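Local coordinates for protein KLLA0E03807p (Kluyveromyces lactis, PDB 3SQI) that probably binds centromeric DNA through this N-terminal part, the DNA-binding domain of Ndc10, as a platform for inner kinetochore assembly, at residues Asn184-Gln192 and Ile307-Gln316. Sequence-based numbering, arbitrary orientation.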
ATOM      1  N   ASN A 184      -9.467   2.345  -5.297  1.00 93.65           N
ATOM      2  CA  ASN A 184      -9.118   3.488  -4.477  1.00 82.89           C
ATOM      3  C   ASN A 184      -8.077   3.076  -3.451  1.00 78.69           C
ATOM      4  O   ASN A 184      -8.384   2.302  -2.542  1.00 90.86           O
ATOM      5  CB  ASN A 184     -10.385   3.991  -3.783  1.00 97.36           C
ATOM      6  CG  ASN A 184     -10.185   5.308  -3.065  1.00108.05           C
ATOM      7  OD1 ASN A 184      -9.531   5.368  -2.024  1.00106.59           O
ATOM      8  ND2 ASN A 184     -10.778   6.370  -3.603  1.00113.40           N
ATOM      9  N   PHE A 185      -6.851   3.577  -3.584  1.00 71.65           N
ATOM     10  CA  PHE A 185      -5.797   3.173  -2.652  1.00 65.35           C
ATOM     11  C   PHE A 185      -4.627   4.137  -2.506  1.00 61.90           C
ATOM     12  O   PHE A 185      -4.456   5.044  -3.313  1.00 81.78           O
ATOM     13  CB  PHE A 185      -5.256   1.814  -3.045  1.00 73.42           C
ATOM     14  CG  PHE A 185      -4.441   1.836  -4.288  1.00 75.01           C
ATOM     15  CD1 PHE A 185      -3.077   2.062  -4.225  1.00 75.34           C
ATOM     16  CD2 PHE A 185      -5.032   1.627  -5.523  1.00 73.34           C
ATOM     17  CE1 PHE A 185      -2.311   2.083  -5.373  1.00 66.21           C
ATOM     18  CE2 PHE A 185      -4.274   1.645  -6.677  1.00 75.75           C
ATOM     19  CZ  PHE A 185      -2.912   1.875  -6.600  1.00 67.50           C
ATOM     20  N   VAL A 186      -3.830   3.927  -1.458  1.00 59.18           N
ATOM     21  CA  VAL A 186      -2.617   4.716  -1.214  1.00 60.50           C
ATOM     22  C   VAL A 186      -1.428   3.862  -0.737  1.00 65.78           C
ATOM     23  O   VAL A 186      -1.507   3.189   0.294  1.00 57.61           O
ATOM     24  CB  VAL A 186      -2.868   5.811  -0.157  1.00 62.26           C
ATOM     25  CG1 VAL A 186      -1.544   6.467   0.273  1.00 57.23           C
ATOM     26  CG2 VAL A 186      -3.887   6.842  -0.669  1.00 58.03           C
ATOM     27  N   LEU A 187      -0.318   3.917  -1.472  1.00 85.46           N
ATOM     28  CA  LEU A 187       0.907   3.197  -1.106  1.00 78.00           C
ATOM     29  C   LEU A 187       1.944   4.113  -0.458  1.00 69.09           C
ATOM     30  O   LEU A 187       2.080   5.273  -0.833  1.00 71.34           O
ATOM     31  CB  LEU A 187       1.525   2.507  -2.324  1.00 69.96           C
ATOM     32  CG  LEU A 187       0.825   1.260  -2.870  1.00 70.36           C
ATOM     33  CD1 LEU A 187       1.760   0.529  -3.808  1.00 59.14           C
ATOM     34  CD2 LEU A 187       0.395   0.330  -1.741  1.00 79.11           C
ATOM     35  N   VAL A 188       2.675   3.580   0.514  1.00 64.07           N
ATOM     36  CA  VAL A 188       3.627   4.376   1.274  1.00 53.55           C
ATOM     37  C   VAL A 188       4.933   3.600   1.464  1.00 63.96           C
ATOM     38  O   VAL A 188       4.923   2.388   1.708  1.00 67.66           O
ATOM     39  CB  VAL A 188       3.024   4.772   2.644  1.00 57.28           C
ATOM     40  CG1 VAL A 188       4.115   5.128   3.646  1.00 82.15           C
ATOM     41  CG2 VAL A 188       2.045   5.923   2.472  1.00 56.82           C
ATOM     42  N   PRO A 189       6.072   4.299   1.343  1.00 61.14           N
ATOM     43  CA  PRO A 189       7.372   3.633   1.453  1.00 74.97           C
ATOM     44  C   PRO A 189       7.672   3.146   2.869  1.00 78.08           C
ATOM     45  O   PRO A 189       7.538   3.909   3.822  1.00 81.41           O
ATOM     46  CB  PRO A 189       8.355   4.741   1.056  1.00 71.87           C
ATOM     47  CG  PRO A 189       7.670   6.005   1.442  1.00 54.55           C
ATOM     48  CD  PRO A 189       6.216   5.749   1.121  1.00 67.61           C
ATOM     49  N   ASN A 190       8.092   1.893   3.004  1.00 92.50           N
ATOM     50  CA  ASN A 190       8.620   1.444   4.280  1.00 91.83           C
ATOM     51  C   ASN A 190      10.127   1.597   4.236  1.00 79.43           C
ATOM     52  O   ASN A 190      10.809   0.881   3.501  1.00 86.96           O
ATOM     53  CB  ASN A 190       8.249  -0.013   4.562  1.00 79.17           C
ATOM     54  CG  ASN A 190       8.364  -0.366   6.039  1.00 77.41           C
ATOM     55  OD1 ASN A 190       8.852   0.436   6.844  1.00 75.59           O
ATOM     56  ND2 ASN A 190       7.917  -1.568   6.403  1.00 71.95           N
ATOM     57  N   PHE A 191      10.642   2.546   5.007  1.00 61.06           N
ATOM     58  CA  PHE A 191      12.081   2.768   5.067  1.00 75.85           C
ATOM     59  C   PHE A 191      12.679   1.902   6.163  1.00 89.21           C
ATOM     60  O   PHE A 191      13.895   1.733   6.248  1.00104.63           O
ATOM     61  CB  PHE A 191      12.406   4.248   5.324  1.00 80.64           C
ATOM     62  CG  PHE A 191      11.900   5.184   4.253  1.00 81.06           C
ATOM     63  CD1 PHE A 191      12.557   5.290   3.037  1.00 80.19           C
ATOM     64  CD2 PHE A 191      10.769   5.960   4.467  1.00 88.88           C
ATOM     65  CE1 PHE A 191      12.092   6.149   2.051  1.00 82.00           C
ATOM     66  CE2 PHE A 191      10.296   6.819   3.486  1.00 84.32           C
ATOM     67  CZ  PHE A 191      10.962   6.914   2.277  1.00 88.87           C
ATOM     68  N   GLN A 192      11.811   1.348   6.999  1.00 96.28           N
ATOM     69  CA  GLN A 192      12.241   0.463   8.070  1.00108.34           C
ATOM     70  C   GLN A 192      12.555  -0.924   7.513  1.00 96.95           C
ATOM     71  O   GLN A 192      13.424  -1.627   8.028  1.00101.84           O
ATOM     72  CB  GLN A 192      11.149   0.364   9.139  1.00128.78           C
ATOM     73  CG  GLN A 192      10.879   1.664   9.877  1.00139.63           C
ATOM     74  CD  GLN A 192      11.901   1.936  10.963  1.00155.96           C
ATOM     75  OE1 GLN A 192      12.358   1.018  11.643  1.00161.65           O
ATOM     76  NE2 GLN A 192      12.265   3.202  11.129  1.00162.89           N
ATOM     77  N   ILE A 307      -4.200   4.481   6.049  1.00 79.96           N
ATOM     78  CA  ILE A 307      -2.995   4.326   5.238  1.00 62.27           C
ATOM     79  C   ILE A 307      -1.801   3.802   6.036  1.00 66.72           C
ATOM     80  O   ILE A 307      -1.050   2.959   5.553  1.00 73.64           O
ATOM     81  CB  ILE A 307      -2.638   5.657   4.578  1.00 66.71           C
ATOM     82  CG1 ILE A 307      -3.826   6.160   3.749  1.00 77.59           C
ATOM     83  CG2 ILE A 307      -1.400   5.517   3.720  1.00 78.14           C
ATOM     84  CD1 ILE A 307      -3.602   7.518   3.080  1.00 72.89           C
ATOM     85  N   GLU A 308      -1.627   4.294   7.259  1.00 69.02           N
ATOM     86  CA  GLU A 308      -0.523   3.846   8.100  1.00 71.65           C
ATOM     87  C   GLU A 308      -0.778   2.432   8.570  1.00 77.30           C
ATOM     88  O   GLU A 308       0.157   1.657   8.753  1.00101.63           O
ATOM     89  CB  GLU A 308      -0.358   4.746   9.318  1.00 86.30           C
ATOM     90  CG  GLU A 308      -0.137   6.207   8.993  1.00117.26           C
ATOM     91  CD  GLU A 308      -0.097   7.075  10.234  1.00136.46           C
ATOM     92  OE1 GLU A 308      -0.741   8.145  10.230  1.00144.73           O
ATOM     93  OE2 GLU A 308       0.577   6.686  11.214  1.00140.33           O
ATOM     94  N   LYS A 309      -2.047   2.101   8.777  1.00 62.54           N
ATOM     95  CA  LYS A 309      -2.409   0.761   9.226  1.00 78.36           C
ATOM     96  C   LYS A 309      -2.247  -0.272   8.117  1.00 76.11           C
ATOM     97  O   LYS A 309      -1.628  -1.312   8.322  1.00 77.01           O
ATOM     98  CB  LYS A 309      -3.837   0.735   9.765  1.00 84.99           C
ATOM     99  CG  LYS A 309      -4.367  -0.660  10.038  1.00103.02           C
ATOM    100  CD  LYS A 309      -3.700  -1.328  11.233  1.00113.19           C
ATOM    101  CE  LYS A 309      -4.380  -2.659  11.558  1.00106.52           C
ATOM    102  NZ  LYS A 309      -3.765  -3.338  12.728  1.00108.66           N
ATOM    103  N   MET A 310      -2.791   0.024   6.940  1.00 71.62           N
ATOM    104  CA  MET A 310      -2.764  -0.922   5.827  1.00 74.01           C
ATOM    105  C   MET A 310      -1.387  -1.078   5.197  1.00 75.46           C
ATOM    106  O   MET A 310      -1.027  -2.161   4.741  1.00 89.50           O
ATOM    107  CB  MET A 310      -3.814  -0.559   4.775  1.00 68.27           C
ATOM    108  CG  MET A 310      -5.241  -0.783   5.262  1.00 55.63           C
ATOM    109  SD  MET A 310      -6.243  -1.663   4.050  1.00 95.04           S
ATOM    110  CE  MET A 310      -6.998  -0.290   3.206  1.00 85.14           C
ATOM    111  N   ASN A 311      -0.618   0.003   5.176  1.00 77.11           N
ATOM    112  CA  ASN A 311       0.772  -0.068   4.744  1.00 63.85           C
ATOM    113  C   ASN A 311       1.672  -0.418   5.929  1.00 61.32           C
ATOM    114  O   ASN A 311       2.872  -0.647   5.772  1.00 68.39           O
ATOM    115  CB  ASN A 311       1.213   1.250   4.101  1.00 65.12           C
ATOM    116  CG  ASN A 311       0.481   1.549   2.798  1.00 63.92           C
ATOM    117  OD1 ASN A 311       1.023   1.351   1.713  1.00 61.63           O
ATOM    118  ND2 ASN A 311      -0.751   2.033   2.902  1.00 67.71           N
ATOM    119  N   ARG A 312       1.081  -0.442   7.119  1.00 64.71           N
ATOM    120  CA  ARG A 312       1.776  -0.849   8.337  1.00 76.79           C
ATOM    121  C   ARG A 312       3.110  -0.150   8.556  1.00 85.37           C
ATOM    122  O   ARG A 312       4.064  -0.771   9.026  1.00 92.58           O
ATOM    123  CB  ARG A 312       1.994  -2.358   8.330  1.00 80.10           C
ATOM    124  CG  ARG A 312       0.725  -3.173   8.168  1.00 89.40           C
ATOM    125  CD  ARG A 312       1.074  -4.636   8.040  1.00 60.40           C
ATOM    126  NE  ARG A 312       2.272  -4.772   7.231  1.00 60.80           N
ATOM    127  CZ  ARG A 312       2.270  -4.763   5.907  1.00 76.02           C
ATOM    128  NH1 ARG A 312       1.118  -4.646   5.253  1.00 76.36           N
ATOM    129  NH2 ARG A 312       3.415  -4.873   5.243  1.00 68.95           N
ATOM    130  N   THR A 313       3.177   1.134   8.214  1.00 95.78           N
ATOM    131  CA  THR A 313       4.371   1.938   8.481  1.00102.22           C
ATOM    132  C   THR A 313       3.957   3.346   8.841  1.00 97.79           C
ATOM    133  O   THR A 313       2.923   3.815   8.375  1.00109.12           O
ATOM    134  CB  THR A 313       5.352   1.979   7.273  1.00 96.99           C
ATOM    135  OG1 THR A 313       6.516   2.746   7.620  1.00109.22           O
ATOM    136  CG2 THR A 313       4.691   2.583   6.047  1.00 72.60           C
ATOM    137  N   LYS A 314       4.736   4.010   9.691  1.00 97.86           N
ATOM    138  CA  LYS A 314       4.445   5.400  10.016  1.00107.56           C
ATOM    139  C   LYS A 314       4.651   6.253   8.769  1.00100.49           C
ATOM    140  O   LYS A 314       5.458   5.909   7.904  1.00108.32           O
ATOM    141  CB  LYS A 314       5.332   5.899  11.158  1.00120.25           C
ATOM    142  CG  LYS A 314       5.319   5.022  12.394  1.00127.77           C
ATOM    143  CD  LYS A 314       3.913   4.840  12.941  1.00133.11           C
ATOM    144  CE  LYS A 314       3.446   6.065  13.714  1.00132.25           C
ATOM    145  NZ  LYS A 314       2.118   5.849  14.358  1.00124.91           N
ATOM    146  N   LEU A 315       3.912   7.353   8.670  1.00 90.45           N
ATOM    147  CA  LEU A 315       4.043   8.264   7.537  1.00 83.62           C
ATOM    148  C   LEU A 315       5.266   9.158   7.678  1.00 85.28           C
ATOM    149  O   LEU A 315       5.460   9.807   8.707  1.00 89.56           O
ATOM    150  CB  LEU A 315       2.793   9.128   7.390  1.00 87.18           C
ATOM    151  CG  LEU A 315       1.651   8.478   6.619  1.00 81.64           C
ATOM    152  CD1 LEU A 315       0.596   9.516   6.305  1.00 73.42           C
ATOM    153  CD2 LEU A 315       2.192   7.858   5.346  1.00 83.09           C
ATOM    154  N   GLN A 316       6.086   9.201   6.636  1.00 89.18           N
ATOM    155  CA  GLN A 316       7.313   9.976   6.687  1.00 90.75           C
ATOM    156  C   GLN A 316       7.508  10.811   5.439  1.00 85.68           C
ATOM    157  O   GLN A 316       7.075  10.430   4.350  1.00 82.07           O
ATOM    158  CB  GLN A 316       8.511   9.056   6.900  1.00102.44           C
ATOM    159  CG  GLN A 316       8.613   8.534   8.313  1.00121.72           C
ATOM    160  CD  GLN A 316       9.235   7.159   8.372  1.00143.48           C
ATOM    161  OE1 GLN A 316       8.620   6.168   7.971  1.00151.95           O
ATOM    162  NE2 GLN A 316      10.465   7.087   8.870  1.00147.98           N
TER
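Asn311 of segment 307-316 bridges the edge strand 185-187 and the residue after it through both ends of its carboxamide. Asn311 ND2 donates to Val186 O over 3.0 Å, in the carbonyl plane, while Asn311 OD1 accepts Val188 N at 3.0 Å from above its own carbonyl plane: one side chain can serve the backbone along an edge where no further strand pairs with it. A second bond of Asn311 ND2, 2.8 Å to Ile307 O, holds the amide's orientation. Were Asn311 replaced by an alanine, Val186 O and Val188 N would probably lose these partners, leaving the segments held here mainly by apolar contacts. Beside this clasp packing is close. Ile307 lays CG2 and CD1 against Val186 CG1, and Val188, with CG1 anti to its N (chi1 159°), spreads its methyls so that CG2 meets Leu315 CD2 at 3.5 Å and CG1 meets Thr313 CG2. Toward solvent-exposed Gln192 the fit slackens: Thr313 OG1 lies 3.4 Å from OD1 of partly exposed Asn190, at most weakly bonded, and that oxygen also takes Gln192 N in an Asx turn. Outside the two segments, Asn148 of helix 133-149 donates to Asn311 OD1, Leu187 rests on that helix's Trp145, and strand 174-179 pairs antiparallel with strand 185-187.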